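Protein transport protein SECE2 (Mycobacterium tuberculosis, PDB 3ONR) binds calcium ions at interfaces between three subunits of a hollow, spherical dodecamer and may also sequester other small ligands. Local coordinates at residues A47-S50 / A51-T55. The protein carries 2 engineered substitutions. Sequence-based numbering, arbitrary orientation.
Sequences AVDS and AGKIT
The carboxylate of D49 folds back over the turn, and its OD2 accepts hydrogen bonds from A51 N at 2.8 Å, which makes an Asx turn, and from K53 N at 2.9 Å. The two donors come from opposite faces of the carboxylate plane, which holds the group between them. With chi1 at 74°, CG of D49 sits between its own backbone N and carbonyl carbon, and this brings the carboxylate across to both N-H groups. D49 OD1 rests against the aliphatic part of K53, 3.4 Å from K53 CD. K53 NZ is 5.8 Å from D49 OD1, so any attraction is probably weak, with no salt bridge. G52 N hydrogen-bonds to D49 O, at 2.8 Å and from above the carbonyl plane. G52 has left-handed backbone angles (phi 79°), where a side chain would press on the preceding carbonyl O. D49 N donates a hydrogen bond to K53 O. On one face of the sheet, V48 CG1 meets I54 CG1 at 4.3 Å and lies over the backbone of G52. R30 and A23 of a neighbouring subunit pack on V48 and I54 respectively. A47 and T55 form an antiparallel hydrogen-bonded pair. This is a 3:5 beta hairpin, type I turn plus G1 bulge, joining strands 38-48 and 54-65.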
loop_
_atom_site.group_PDB
_atom_site.type_symbol
_atom_site.label_atom_id
_atom_site.label_comp_id
_atom_site.label_asym_id
_atom_site.label_seq_id
_atom_site.Cartn_x
_atom_site.Cartn_y
_atom_site.Cartn_z
ATOM N N ALA A 47 -10.749 20.554 5.294
ATOM C CA ALA A 47 -12.003 20.973 4.710
ATOM C C ALA A 47 -11.971 22.464 4.519
ATOM O O ALA A 47 -11.406 23.207 5.335
ATOM C CB ALA A 47 -13.151 20.565 5.612
ATOM N N VAL A 48 -12.519 22.924 3.404
ATOM C CA VAL A 48 -12.491 24.333 3.090
ATOM C C VAL A 48 -13.955 24.771 2.859
ATOM O O VAL A 48 -14.710 24.049 2.192
ATOM C CB VAL A 48 -11.634 24.587 1.822
ATOM C CG1 VAL A 48 -11.132 26.046 1.815
ATOM C CG2 VAL A 48 -10.433 23.655 1.814
ATOM N N ASP A 49 -14.382 25.897 3.438
ATOM C CA ASP A 49 -15.736 26.432 3.117
ATOM C C ASP A 49 -15.640 27.503 2.033
ATOM O O ASP A 49 -14.539 27.838 1.586
ATOM C CB ASP A 49 -16.484 26.918 4.382
ATOM C CG ASP A 49 -15.938 28.241 4.938
ATOM O OD1 ASP A 49 -16.262 28.515 6.104
ATOM O OD2 ASP A 49 -15.217 29.012 4.241
ATOM N N SER A 50 -16.778 28.074 1.636
ATOM C CA SER A 50 -16.835 28.998 0.516
ATOM C C SER A 50 -16.156 30.346 0.790
ATOM O O SER A 50 -15.906 31.124 -0.142
ATOM C CB SER A 50 -18.286 29.219 0.089
ATOM O OG SER A 50 -19.156 29.090 1.195
ATOM N N ALA A 51 -15.875 30.618 2.066
ATOM C CA ALA A 51 -15.162 31.828 2.470
ATOM C C ALA A 51 -13.656 31.555 2.485
ATOM O O ALA A 51 -12.841 32.460 2.729
ATOM C CB ALA A 51 -15.645 32.294 3.854
ATOM N N GLY A 52 -13.293 30.305 2.204
ATOM C CA GLY A 52 -11.914 29.865 2.342
ATOM C C GLY A 52 -11.465 29.545 3.778
ATOM O O GLY A 52 -10.264 29.427 4.011
ATOM N N LYS A 53 -12.388 29.442 4.738
ATOM C CA LYS A 53 -12.000 29.060 6.108
ATOM C C LYS A 53 -11.670 27.530 6.118
ATOM O O LYS A 53 -12.514 26.727 5.775
ATOM C CB LYS A 53 -13.122 29.396 7.115
ATOM C CG LYS A 53 -13.166 28.509 8.407
ATOM C CD LYS A 53 -14.590 28.469 9.056
ATOM C CE LYS A 53 -14.693 27.534 10.280
ATOM N NZ LYS A 53 -13.426 27.556 11.109
ATOM N N ILE A 54 -10.448 27.211 6.551
ATOM C CA ILE A 54 -9.870 25.879 6.648
ATOM C C ILE A 54 -10.112 25.223 8.010
ATOM O O ILE A 54 -9.986 25.851 9.088
ATOM C CB ILE A 54 -8.354 26.006 6.391
ATOM C CG1 ILE A 54 -8.153 26.474 4.947
ATOM C CG2 ILE A 54 -7.614 24.692 6.560
ATOM C CD1 ILE A 54 -6.718 26.815 4.617
ATOM N N THR A 55 -10.501 23.957 7.955
ATOM C CA THR A 55 -10.568 23.183 9.150
ATOM C C THR A 55 -9.550 22.095 8.878
ATOM O O THR A 55 -9.675 21.400 7.877
ATOM C CB THR A 55 -11.993 22.581 9.340
ATOM O OG1 THR A 55 -12.910 23.647 9.530
ATOM C CG2 THR A 55 -12.035 21.655 10.536
#